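Local coordinates for protein putative transcriptional regulator, IclR family (Arthrobacter aurescens, PDB 3OBF) that probably binds DNA and regulates transcription as an IclR-family factor, this chain being only its C-terminal, GAF-related domain, at residues E4-A9 against C36-P41; R14-T17 against T23-L26; N57-S62 against E96-R101; V112-T117 against A143-V148; S126-H131 against M135-L140. One frame throughout, in Å; residues are numbered along the deposited sequence.

Contact 1: E4-A9 against C36-P41; sequences EERRVA and CVEQIP
A water links the edge of the R6 guanidinium to the E38 carboxylate. The water lies at the guanidinium edge, in its plane. It accepts from R6 NH2 at 2.9 Å and donates to E38 OE1 at 2.8 Å. Direct pairing is absent, since R6 NH2 and E38 OE1 are 4.9 Å apart. R6 NH1 is hydrogen-bonded to the backbone oxygen of S1.

E38 CG stands anti to the backbone N (chi1 -161°), and the chain runs on extended. This carries the carboxylate across to the helix, where OE2 sits 3.9 Å from A9 CB. The R6 chain crosses the V37 side chain at about a right angle. Here R6 CG meets V37 CG2 at 3.9 Å, and R6 CD lies 3.8 Å from V37 O. R6 thus packs its methylenes on the strand while its NH2 reaches the water.

An alanine in place of E38 would remove the carboxylate, and the water would probably lose its acceptor, R6 NH2 its link to the strand.

V37 and E38 both pair with L26 of the neighbouring strand 24-29, which makes a classic beta bulge. The local axes of helix 4-9 and strand 36-40 run nearly parallel, at 8° and 9.2 Å apart. The arrangement is a helix laid along a bulged strand of an antiparallel sheet, consistent with the GAF-related fold of IclR C-terminal domains.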
# COMPACT_ATOMS: atom_id res chain seq x y z
N GLU A 4 -16.43 -7.40 5.50
CA GLU A 4 -16.68 -7.59 4.08
C GLU A 4 -15.39 -7.43 3.24
O GLU A 4 -15.14 -8.21 2.30
CB GLU A 4 -17.80 -6.66 3.56
CG GLU A 4 -18.43 -7.19 2.25
CD GLU A 4 -19.30 -6.15 1.49
OE1 GLU A 4 -19.87 -5.22 2.13
OE2 GLU A 4 -19.44 -6.26 0.24
N GLU A 5 -14.57 -6.45 3.60
CA GLU A 5 -13.31 -6.22 2.91
C GLU A 5 -12.44 -7.48 2.98
O GLU A 5 -11.89 -7.93 1.98
CB GLU A 5 -12.54 -5.04 3.54
CG GLU A 5 -13.10 -3.65 3.16
CD GLU A 5 -14.29 -3.23 4.02
OE1 GLU A 5 -14.73 -3.93 4.96
OE2 GLU A 5 -14.79 -2.15 3.74
N ARG A 6 -12.32 -8.03 4.19
CA ARG A 6 -11.50 -9.20 4.41
C ARG A 6 -12.01 -10.40 3.64
O ARG A 6 -11.23 -11.16 3.05
CB ARG A 6 -11.35 -9.50 5.91
CG ARG A 6 -10.27 -8.61 6.58
CD ARG A 6 -9.99 -8.99 8.02
NE ARG A 6 -11.18 -8.78 8.86
CZ ARG A 6 -12.07 -9.71 9.19
NH1 ARG A 6 -13.12 -9.38 9.95
NH2 ARG A 6 -11.95 -10.97 8.79
N ARG A 7 -13.33 -10.56 3.64
CA ARG A 7 -13.95 -11.68 2.96
C ARG A 7 -13.77 -11.58 1.43
O ARG A 7 -13.40 -12.54 0.76
CB ARG A 7 -15.44 -11.77 3.37
CG ARG A 7 -16.30 -12.64 2.46
CD ARG A 7 -17.43 -13.30 3.25
NE ARG A 7 -16.87 -14.10 4.35
CZ ARG A 7 -17.55 -14.51 5.44
NH1 ARG A 7 -18.84 -14.21 5.59
NH2 ARG A 7 -16.94 -15.22 6.38
N VAL A 8 -14.02 -10.40 0.88
CA VAL A 8 -13.96 -10.24 -0.55
C VAL A 8 -12.51 -10.31 -1.02
O VAL A 8 -12.22 -10.81 -2.10
CB VAL A 8 -14.61 -8.90 -0.96
CG1 VAL A 8 -14.09 -8.45 -2.31
CG2 VAL A 8 -16.12 -9.03 -0.97
N ALA A 9 -11.59 -9.85 -0.18
CA ALA A 9 -10.21 -9.77 -0.58
C ALA A 9 -9.52 -11.11 -0.57
O ALA A 9 -8.61 -11.31 -1.36
CB ALA A 9 -9.39 -8.75 0.28
N CYS A 36 -1.54 -4.59 8.60
CA CYS A 36 -1.86 -5.77 7.82
C CYS A 36 -2.95 -6.62 8.53
O CYS A 36 -2.78 -7.06 9.66
CB CYS A 36 -0.61 -6.60 7.53
SG CYS A 36 -1.06 -8.13 6.68
N VAL A 37 -4.09 -6.79 7.86
CA VAL A 37 -5.19 -7.53 8.50
C VAL A 37 -5.48 -8.87 7.80
O VAL A 37 -6.26 -9.66 8.31
CB VAL A 37 -6.50 -6.71 8.55
CG1 VAL A 37 -6.30 -5.46 9.37
CG2 VAL A 37 -7.06 -6.42 7.11
N GLU A 38 -4.88 -9.09 6.63
CA GLU A 38 -5.05 -10.33 5.89
C GLU A 38 -3.90 -10.45 4.89
O GLU A 38 -3.60 -9.49 4.17
CB GLU A 38 -6.38 -10.34 5.14
CG GLU A 38 -6.86 -11.72 4.71
CD GLU A 38 -8.35 -11.71 4.34
OE1 GLU A 38 -9.12 -12.39 5.05
OE2 GLU A 38 -8.74 -11.01 3.36
N GLN A 39 -3.25 -11.61 4.84
CA GLN A 39 -2.13 -11.79 3.93
C GLN A 39 -1.90 -13.25 3.51
O GLN A 39 -2.29 -14.19 4.22
CB GLN A 39 -0.85 -11.16 4.54
CG GLN A 39 -0.26 -11.94 5.72
CD GLN A 39 0.90 -12.82 5.30
OE1 GLN A 39 0.72 -14.02 5.12
NE2 GLN A 39 2.09 -12.23 5.13
N ILE A 40 -1.28 -13.43 2.35
CA ILE A 40 -0.90 -14.74 1.81
C ILE A 40 0.61 -14.70 1.69
O ILE A 40 1.14 -13.79 1.07
CB ILE A 40 -1.42 -14.96 0.38
CG1 ILE A 40 -2.88 -14.52 0.23
CG2 ILE A 40 -1.18 -16.47 -0.09
CD1 ILE A 40 -3.85 -15.45 0.94
N PRO A 41 1.33 -15.68 2.24
CA PRO A 41 2.80 -15.56 2.12
C PRO A 41 3.34 -15.97 0.73
O PRO A 41 2.75 -16.82 0.05
CB PRO A 41 3.32 -16.55 3.20
CG PRO A 41 2.25 -17.67 3.21
CD PRO A 41 0.91 -16.83 3.07
O HOH W 1 -9.66 -12.35 7.75

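Contact 2: R14-T17 against T23-L26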
# COMPACT_ATOMS: atom_id res chain seq x y z
N ARG A 14 -5.14 -14.52 -2.66
CA ARG A 14 -4.60 -15.87 -2.90
C ARG A 14 -4.19 -15.99 -4.38
O ARG A 14 -3.09 -16.42 -4.69
CB ARG A 14 -5.60 -16.97 -2.48
CG ARG A 14 -5.05 -18.42 -2.66
CD ARG A 14 -6.16 -19.49 -2.54
NE ARG A 14 -7.49 -18.93 -2.84
CZ ARG A 14 -8.64 -19.56 -2.63
NH1 ARG A 14 -8.67 -20.79 -2.13
NH2 ARG A 14 -9.78 -18.95 -2.92
N GLU A 15 -5.07 -15.55 -5.27
CA GLU A 15 -4.84 -15.52 -6.70
C GLU A 15 -3.62 -14.63 -7.03
O GLU A 15 -2.82 -14.97 -7.92
CB GLU A 15 -6.13 -15.01 -7.38
CG GLU A 15 -6.16 -14.86 -8.95
CD GLU A 15 -7.46 -14.12 -9.45
OE1 GLU A 15 -7.89 -13.09 -8.81
OE2 GLU A 15 -8.06 -14.55 -10.47
N LEU A 16 -3.48 -13.50 -6.34
CA LEU A 16 -2.41 -12.59 -6.65
C LEU A 16 -1.03 -13.17 -6.30
O LEU A 16 -0.04 -12.97 -7.04
CB LEU A 16 -2.64 -11.27 -5.93
CG LEU A 16 -1.59 -10.15 -6.09
CD1 LEU A 16 -1.52 -9.74 -7.56
CD2 LEU A 16 -1.89 -8.90 -5.14
N THR A 17 -0.95 -13.85 -5.16
CA THR A 17 0.27 -14.51 -4.74
C THR A 17 0.64 -15.70 -5.64
O THR A 17 1.82 -15.93 -5.90
CB THR A 17 0.20 -14.87 -3.24
OG1 THR A 17 0.35 -13.68 -2.49
CG2 THR A 17 1.32 -15.85 -2.82
N THR A 23 4.32 -12.35 -1.50
CA THR A 23 3.29 -12.05 -0.49
C THR A 23 2.27 -11.00 -1.00
O THR A 23 2.67 -10.06 -1.68
CB THR A 23 3.99 -11.54 0.76
OG1 THR A 23 4.88 -12.55 1.21
CG2 THR A 23 3.00 -11.15 1.88
N SER A 24 0.97 -11.21 -0.72
CA SER A 24 -0.12 -10.22 -0.97
C SER A 24 -0.75 -9.92 0.39
O SER A 24 -0.90 -10.82 1.21
CB SER A 24 -1.25 -10.82 -1.79
OG SER A 24 -0.73 -11.43 -2.92
N ALA A 25 -1.15 -8.67 0.62
CA ALA A 25 -1.69 -8.29 1.92
C ALA A 25 -2.78 -7.26 1.75
O ALA A 25 -2.71 -6.43 0.86
CB ALA A 25 -0.59 -7.72 2.80
N LEU A 26 -3.77 -7.32 2.63
CA LEU A 26 -4.78 -6.32 2.71
C LEU A 26 -4.43 -5.44 3.93
O LEU A 26 -4.30 -5.93 5.06
CB LEU A 26 -6.17 -6.96 2.89
CG LEU A 26 -7.37 -5.98 2.93
CD1 LEU A 26 -7.67 -5.44 1.51
CD2 LEU A 26 -8.64 -6.62 3.51
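S24 points its hydroxyl from the strand into the angle between L16 and T17 on the helix. On the polar side, S24 OG lies 2.5 Å from T17 OG1, probably in a hydrogen bond. On the apolar side lies L16. Its CG is 3.5 Å from S24 OG, and its CD2 is 3.9 Å from S24 CB.

The first torsions explain the meeting. T17 OG1 stands beside its backbone N, opposite the carbonyl carbon (chi1 -74°). It therefore faces the strand, while the methyl CG2 takes the position anti to N. S24 OG is also turned anti to its own carbonyl carbon (chi1 -50°), which sends it back to the helix. T17 OG1 further touches the T23 backbone, 3.6 Å from T23 C.

Neither hydroxyl depends on the other alone. T17 OG1 is also hydrogen-bonded to the backbone oxygen of E22, and S24 OG has a weak bond with the L13 oxygen. L16 itself continues inward to V139 and I141 of strand 135-144 and to A159 and A163 of helix 150-170.

The contact ties the late part of helix 3-20 to the start of strand 24-29, just across the short connection between them. The two hydroxyls are thus buried polar groups with L16 packed beside them. With the S24 proton going to T17 OG1 or, weakly, to L13 O, both probably find partners inside the protein.

Contact 3: N57-S62 against E96-R101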
# COMPACT_ATOMS: atom_id res chain seq x y z
N ASN A 57 4.43 2.98 9.81
CA ASN A 57 4.22 4.44 9.90
C ASN A 57 5.31 5.30 9.22
O ASN A 57 5.46 6.49 9.53
CB ASN A 57 3.98 4.90 11.34
CG ASN A 57 5.25 4.95 12.14
OD1 ASN A 57 6.13 4.15 11.95
ND2 ASN A 57 5.36 5.92 13.03
N GLU A 58 6.06 4.69 8.30
CA GLU A 58 7.04 5.42 7.49
C GLU A 58 6.33 5.93 6.26
O GLU A 58 5.60 5.20 5.56
CB GLU A 58 8.20 4.50 7.08
CG GLU A 58 8.99 4.01 8.33
CD GLU A 58 10.00 2.91 8.03
OE1 GLU A 58 11.15 3.23 7.69
OE2 GLU A 58 9.65 1.70 8.18
N ALA A 59 6.53 7.21 6.01
CA ALA A 59 5.93 7.91 4.90
C ALA A 59 6.14 7.18 3.58
O ALA A 59 5.24 7.09 2.74
CB ALA A 59 6.44 9.36 4.84
N LEU A 60 7.33 6.62 3.40
CA LEU A 60 7.70 6.07 2.10
C LEU A 60 7.19 4.65 1.88
O LEU A 60 7.28 4.12 0.77
CB LEU A 60 9.19 6.24 1.83
CG LEU A 60 9.61 7.70 1.57
CD1 LEU A 60 11.10 7.82 1.24
CD2 LEU A 60 8.79 8.33 0.41
N SER A 61 6.65 4.06 2.94
CA SER A 61 5.94 2.78 2.88
C SER A 61 4.77 2.89 1.89
O SER A 61 3.94 3.81 1.99
CB SER A 61 5.47 2.40 4.28
OG SER A 61 4.87 1.11 4.33
N SER A 62 4.74 2.00 0.91
CA SER A 62 3.74 2.06 -0.16
C SER A 62 2.33 2.18 0.36
O SER A 62 1.55 3.03 -0.07
CB SER A 62 3.83 0.80 -1.02
OG SER A 62 4.96 0.88 -1.86
N GLU A 96 6.32 19.05 0.17
CA GLU A 96 5.69 19.31 -1.12
C GLU A 96 5.99 18.21 -2.15
O GLU A 96 5.09 17.80 -2.89
CB GLU A 96 6.11 20.70 -1.67
CG GLU A 96 5.52 21.89 -0.88
CD GLU A 96 3.98 21.85 -0.74
OE1 GLU A 96 3.28 21.50 -1.72
OE2 GLU A 96 3.46 22.18 0.36
N ALA A 97 7.24 17.76 -2.21
CA ALA A 97 7.59 16.64 -3.10
C ALA A 97 6.79 15.40 -2.71
O ALA A 97 6.29 14.67 -3.59
CB ALA A 97 9.07 16.35 -3.04
N TYR A 98 6.65 15.16 -1.40
CA TYR A 98 5.96 13.97 -0.90
C TYR A 98 4.48 14.02 -1.28
O TYR A 98 3.92 13.02 -1.69
CB TYR A 98 6.12 13.80 0.61
CG TYR A 98 5.43 12.56 1.12
CD1 TYR A 98 6.02 11.29 1.01
CD2 TYR A 98 4.16 12.63 1.69
CE1 TYR A 98 5.38 10.15 1.47
CE2 TYR A 98 3.51 11.50 2.16
CZ TYR A 98 4.12 10.27 2.03
OH TYR A 98 3.47 9.17 2.51
N LEU A 99 3.89 15.21 -1.17
CA LEU A 99 2.50 15.44 -1.56
C LEU A 99 2.27 15.19 -3.05
O LEU A 99 1.23 14.65 -3.42
CB LEU A 99 2.05 16.86 -1.19
CG LEU A 99 1.74 17.08 0.31
CD1 LEU A 99 1.51 18.59 0.69
CD2 LEU A 99 0.56 16.26 0.77
N LEU A 100 3.23 15.60 -3.89
CA LEU A 100 3.17 15.35 -5.34
C LEU A 100 3.31 13.87 -5.60
O LEU A 100 2.60 13.31 -6.44
CB LEU A 100 4.26 16.13 -6.09
CG LEU A 100 4.49 15.93 -7.60
CD1 LEU A 100 3.20 15.98 -8.44
CD2 LEU A 100 5.48 16.95 -8.15
N ARG A 101 4.20 13.23 -4.85
CA ARG A 101 4.41 11.79 -4.95
C ARG A 101 3.09 11.03 -4.66
O ARG A 101 2.80 10.00 -5.27
CB ARG A 101 5.55 11.37 -4.03
CG ARG A 101 6.17 10.06 -4.37
CD ARG A 101 6.86 9.48 -3.13
NE ARG A 101 7.22 8.07 -3.33
CZ ARG A 101 8.46 7.62 -3.50
NH1 ARG A 101 9.50 8.44 -3.48
NH2 ARG A 101 8.65 6.32 -3.68
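A59 and L60 are the middle residues of a type I beta turn, E58 to S61, which meets Y98 and R101 of helix 92-108. The turn is closed by the bond from S61 N to E58 O, 3.0 Å.

Y98 OH donates to A59 O at 2.7 Å. It approaches well to one side of the oxygen, with a C=O...donor angle of 118°, and is tilted 29° from the carbonyl plane. Y98 CG is anti to its backbone N (chi1 -179°), which sends the ring straight out from the helix to the turn. A59 CB rests 3.6 Å from Y98 CE1. The L60 methyl CD2 reaches the same carbon at 4.0 Å, near the ring plane and at its edge.

The turn leads from edge strand 55-56 of the sheet into helix 62-69, with S61 at the N-cap position of that helix. The contact therefore joins the sheet-to-helix connection to a helix much later in the chain. A phenylalanine in place of Y98 would probably leave A59 O without this donor and the ring less firmly fixed against the turn.

L60 CD2 also covers one face of the R101 guanidinium, 3.8 Å above its plane and offset toward the rim. The two side chains cross at about a right angle. The R101 nitrogens have partners of their own: NE bonds Q65 OE1, and NH2 bonds the backbone oxygen of V112.

Contact 4: V112-T117 against A143-V148; sequences VNFGET and APKFRV
N113 OD1, next to the F114–K145 contact, is gripped by two backbone N-H groups. E116 N gives the firmer bond, at 2.9 Å, while the one from T117 N is weak. The amide nitrogen N113 ND2 in turn donates to T117 OG1 at 3.2 Å. F114 N points almost straight at E116 OE2, 3.0 Å away with an N-H...O angle of 174°, and uses the anti lone pair of that oxygen. E116 OE2 also forms a salt bridge with R101 of helix 92-108. These bonds fix the bend at residues 113-117.

Across the contact, F114 CG is anti to the backbone N (chi1 -169°), and the ring reaches out to K145. The lysine chain crosses it at about a right angle. K145 CE lies over one face of the ring, 4.2 Å from its centroid, in a CH-pi contact. K145 NZ is farther off, so any cation-pi attraction is weak at most. F114 CE1 also comes to 4.0 Å from V148 O.

K145 CD passes 3.6 Å from G115 CA. G115 has a positive phi, and a CB on it would collide with that methylene, so the bare glycine matters to the fit.

Between the two segments runs strand 121-129, whose V122 touches F114, K145 and V148. L153 of helix 150-170 also packs on F114 and V148. The arrangement is an Asx motif beginning at N113, in edge strand 111-114, meeting the 3-10 turn that follows strand 135-144 at one end of the antiparallel sheet.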
# COMPACT_ATOMS: atom_id res chain seq x y z
N VAL A 112 4.78 3.27 -4.84
CA VAL A 112 6.01 2.54 -4.95
C VAL A 112 6.95 2.86 -3.77
O VAL A 112 7.11 4.01 -3.39
CB VAL A 112 6.71 2.93 -6.27
CG1 VAL A 112 8.16 2.60 -6.20
CG2 VAL A 112 6.06 2.22 -7.46
N ASN A 113 7.52 1.81 -3.19
CA ASN A 113 8.61 1.95 -2.23
C ASN A 113 9.75 1.08 -2.76
O ASN A 113 9.69 -0.13 -2.72
CB ASN A 113 8.15 1.48 -0.84
CG ASN A 113 9.29 1.37 0.17
OD1 ASN A 113 10.38 1.96 0.02
ND2 ASN A 113 9.04 0.62 1.21
N PHE A 114 10.78 1.71 -3.30
CA PHE A 114 11.83 0.94 -3.97
C PHE A 114 13.08 0.93 -3.08
O PHE A 114 13.97 1.68 -3.34
CB PHE A 114 12.15 1.56 -5.35
CG PHE A 114 13.03 0.69 -6.24
CD1 PHE A 114 12.63 -0.59 -6.62
CD2 PHE A 114 14.25 1.17 -6.71
CE1 PHE A 114 13.42 -1.39 -7.44
CE2 PHE A 114 15.06 0.38 -7.53
CZ PHE A 114 14.65 -0.91 -7.90
N GLY A 115 13.10 0.11 -2.03
CA GLY A 115 14.21 0.12 -1.05
C GLY A 115 14.36 1.42 -0.28
O GLY A 115 15.47 1.76 0.19
N GLU A 116 13.25 2.14 -0.14
CA GLU A 116 13.28 3.49 0.40
C GLU A 116 12.97 3.62 1.91
O GLU A 116 13.17 4.68 2.49
CB GLU A 116 12.36 4.40 -0.42
CG GLU A 116 12.80 4.60 -1.87
CD GLU A 116 11.76 5.37 -2.66
OE1 GLU A 116 11.75 6.62 -2.58
OE2 GLU A 116 10.93 4.72 -3.35
N THR A 117 12.46 2.55 2.53
CA THR A 117 12.33 2.50 3.99
C THR A 117 13.34 1.51 4.58
O THR A 117 13.72 1.60 5.74
CB THR A 117 10.92 2.10 4.43
OG1 THR A 117 10.62 0.79 3.96
CG2 THR A 117 9.90 3.06 3.87
N ALA A 143 8.10 -7.29 -1.27
CA ALA A 143 9.03 -8.28 -1.83
C ALA A 143 10.49 -7.95 -1.44
O ALA A 143 10.80 -6.79 -1.13
CB ALA A 143 8.87 -8.36 -3.35
N PRO A 144 11.39 -8.96 -1.43
CA PRO A 144 12.80 -8.58 -1.14
C PRO A 144 13.45 -7.87 -2.34
O PRO A 144 13.26 -8.30 -3.49
CB PRO A 144 13.49 -9.91 -0.84
CG PRO A 144 12.50 -11.01 -1.22
CD PRO A 144 11.14 -10.41 -1.31
N LYS A 145 14.17 -6.78 -2.05
CA LYS A 145 14.80 -5.98 -3.11
C LYS A 145 15.71 -6.79 -4.03
O LYS A 145 15.68 -6.58 -5.23
CB LYS A 145 15.54 -4.75 -2.57
CG LYS A 145 15.88 -3.72 -3.68
CD LYS A 145 15.96 -2.28 -3.14
CE LYS A 145 16.63 -1.34 -4.13
NZ LYS A 145 17.52 -0.32 -3.45
N PHE A 146 16.48 -7.73 -3.47
CA PHE A 146 17.44 -8.47 -4.29
C PHE A 146 16.83 -9.09 -5.57
O PHE A 146 17.50 -9.14 -6.60
CB PHE A 146 18.24 -9.51 -3.48
CG PHE A 146 17.43 -10.70 -3.03
CD1 PHE A 146 17.18 -11.76 -3.90
CD2 PHE A 146 16.93 -10.76 -1.73
CE1 PHE A 146 16.42 -12.87 -3.49
CE2 PHE A 146 16.18 -11.87 -1.31
CZ PHE A 146 15.93 -12.92 -2.20
N ARG A 147 15.57 -9.51 -5.53
CA ARG A 147 15.02 -10.23 -6.67
C ARG A 147 14.09 -9.39 -7.52
O ARG A 147 13.52 -9.88 -8.50
CB ARG A 147 14.38 -11.58 -6.27
CG ARG A 147 13.34 -11.54 -5.15
CD ARG A 147 12.61 -12.90 -5.08
NE ARG A 147 11.41 -12.86 -4.23
CZ ARG A 147 11.22 -13.64 -3.16
NH1 ARG A 147 12.16 -14.53 -2.81
NH2 ARG A 147 10.10 -13.54 -2.45
N VAL A 148 13.95 -8.13 -7.15
CA VAL A 148 13.01 -7.24 -7.82
C VAL A 148 13.76 -6.05 -8.35
O VAL A 148 14.33 -5.26 -7.59
CB VAL A 148 11.86 -6.72 -6.88
CG1 VAL A 148 10.92 -5.82 -7.66
CG2 VAL A 148 11.07 -7.87 -6.27

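Contact 5: S126-H131 against M135-L140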
# COMPACT_ATOMS: atom_id res chain seq x y z
N SER A 126 -2.01 -0.36 -3.66
CA SER A 126 -3.12 0.26 -4.40
C SER A 126 -4.37 0.41 -3.53
O SER A 126 -4.57 -0.40 -2.64
CB SER A 126 -3.47 -0.58 -5.63
OG SER A 126 -2.35 -0.63 -6.51
N PRO A 127 -5.20 1.44 -3.78
CA PRO A 127 -6.34 1.70 -2.89
C PRO A 127 -7.56 0.85 -3.25
O PRO A 127 -7.72 0.47 -4.40
CB PRO A 127 -6.61 3.21 -3.08
CG PRO A 127 -6.10 3.49 -4.53
CD PRO A 127 -4.96 2.54 -4.75
N VAL A 128 -8.39 0.55 -2.26
CA VAL A 128 -9.63 -0.18 -2.43
C VAL A 128 -10.68 0.80 -2.00
O VAL A 128 -10.50 1.47 -0.99
CB VAL A 128 -9.66 -1.44 -1.51
CG1 VAL A 128 -11.07 -2.07 -1.47
CG2 VAL A 128 -8.63 -2.46 -1.99
N TYR A 129 -11.77 0.91 -2.77
CA TYR A 129 -12.87 1.83 -2.45
C TYR A 129 -14.19 1.11 -2.19
O TYR A 129 -14.44 0.05 -2.77
CB TYR A 129 -13.10 2.85 -3.57
CG TYR A 129 -11.90 3.69 -3.85
CD1 TYR A 129 -11.66 4.84 -3.13
CD2 TYR A 129 -11.01 3.34 -4.86
CE1 TYR A 129 -10.52 5.64 -3.40
CE2 TYR A 129 -9.91 4.11 -5.15
CZ TYR A 129 -9.67 5.25 -4.41
OH TYR A 129 -8.55 5.99 -4.69
N ASP A 130 -15.03 1.70 -1.34
CA ASP A 130 -16.39 1.19 -1.11
C ASP A 130 -17.37 1.89 -2.05
O ASP A 130 -16.96 2.71 -2.89
CB ASP A 130 -16.80 1.34 0.37
CG ASP A 130 -17.05 2.82 0.82
OD1 ASP A 130 -17.25 3.75 -0.02
OD2 ASP A 130 -17.07 3.02 2.07
N HIS A 131 -18.66 1.56 -1.91
CA HIS A 131 -19.69 2.04 -2.82
C HIS A 131 -19.93 3.56 -2.69
O HIS A 131 -20.52 4.18 -3.56
CB HIS A 131 -20.99 1.24 -2.61
CG HIS A 131 -21.68 1.52 -1.30
ND1 HIS A 131 -22.62 2.52 -1.16
CD2 HIS A 131 -21.57 0.92 -0.09
CE1 HIS A 131 -23.06 2.54 0.09
NE2 HIS A 131 -22.44 1.58 0.76
N MSE A 135 -12.09 5.52 0.44
CA MSE A 135 -11.01 4.58 0.43
C MSE A 135 -11.07 3.76 1.72
O MSE A 135 -11.02 4.32 2.80
CB MSE A 135 -9.65 5.28 0.30
CG MSE A 135 -8.50 4.25 0.03
SE MSE A 135 -6.80 5.13 0.22
CE MSE A 135 -6.92 6.39 -1.29
N VAL A 136 -11.15 2.44 1.61
CA VAL A 136 -11.39 1.61 2.80
C VAL A 136 -10.27 0.66 3.15
O VAL A 136 -10.22 0.12 4.24
CB VAL A 136 -12.73 0.82 2.70
CG1 VAL A 136 -13.89 1.82 2.69
CG2 VAL A 136 -12.75 -0.08 1.49
N ALA A 137 -9.34 0.46 2.22
CA ALA A 137 -8.27 -0.48 2.43
C ALA A 137 -7.27 -0.27 1.33
O ALA A 137 -7.51 0.53 0.42
CB ALA A 137 -8.81 -1.92 2.41
N SER A 138 -6.17 -0.98 1.39
CA SER A 138 -5.33 -1.08 0.23
C SER A 138 -4.73 -2.46 0.09
O SER A 138 -4.60 -3.19 1.06
CB SER A 138 -4.28 0.02 0.22
OG SER A 138 -3.12 -0.36 0.85
N VAL A 139 -4.38 -2.82 -1.13
CA VAL A 139 -3.65 -4.07 -1.37
C VAL A 139 -2.15 -3.77 -1.45
O VAL A 139 -1.75 -2.81 -2.14
CB VAL A 139 -4.15 -4.74 -2.65
CG1 VAL A 139 -3.28 -6.02 -2.99
CG2 VAL A 139 -5.67 -5.08 -2.51
N LEU A 140 -1.34 -4.56 -0.74
CA LEU A 140 0.11 -4.40 -0.71
C LEU A 140 0.80 -5.66 -1.26
O LEU A 140 0.40 -6.78 -0.92
CB LEU A 140 0.57 -4.12 0.73
CG LEU A 140 2.08 -4.19 1.12
CD1 LEU A 140 2.88 -3.09 0.43
CD2 LEU A 140 2.32 -4.17 2.68
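S126-Y129 and M135-L140 pair as the antiparallel strands of a beta hairpin, with a classic bulge where V136 and A137 both face V128. S126 and V139 exchange two backbone bonds, each 2.9 Å between N and O. V128 N bonds A137 O at 2.8 Å, and V136 N bonds V128 O at 2.9 Å.

On one face, selenomethionine M135 bends at its third torsion (chi3 -65°). This turns CE back over P127, 3.7 Å from P127 CB. The Y129 ring crosses M135 obliquely, its CE1 3.8 Å from M135 CB. V66 of helix 62-69 packs on P127, M135 and S138.

On the other face, V128 CB meets A137 CB at 4.0 Å, and V128 CG2 meets V139 CG2. Helix 150-170 covers S126 and V128 here. V136, in the bulge, lies beside V128, its CG2 3.9 Å from V128 CG1. The D130 side chain crosses V136 at about a right angle, OD2 against CG1. D130 OD1 accepts from the backbone N of R132 and of N134 in the hairpin loop.

The chemistry is thus divided: backbone bonds set the pairing, mostly apolar side chains pack on both faces, and the D130 carboxylate probably steadies the turn.

How the contacts relate
All five contacts lie in one domain, and four reach its antiparallel sheet. Contacts 1 and 2 share helix 3-20, their centres 8 Å apart. Their strands pair directly, with E38 O 2.7 Å from L26 N and I40 N 2.9 Å from S24 O. Contact 2 joins contact 5 through the next strand pair, where A25 O is 2.8 Å from L140 N. L26 CD1 also packs on A137 CB. E5 of contact 1 touches V136 of contact 5. Contacts 4 and 5 use opposite parts of strand 135-144, about 22 Å apart between centres. Contact 3 lies on the opposite side of the domain from contacts 1 and 2, and R101 connects it to contact 4.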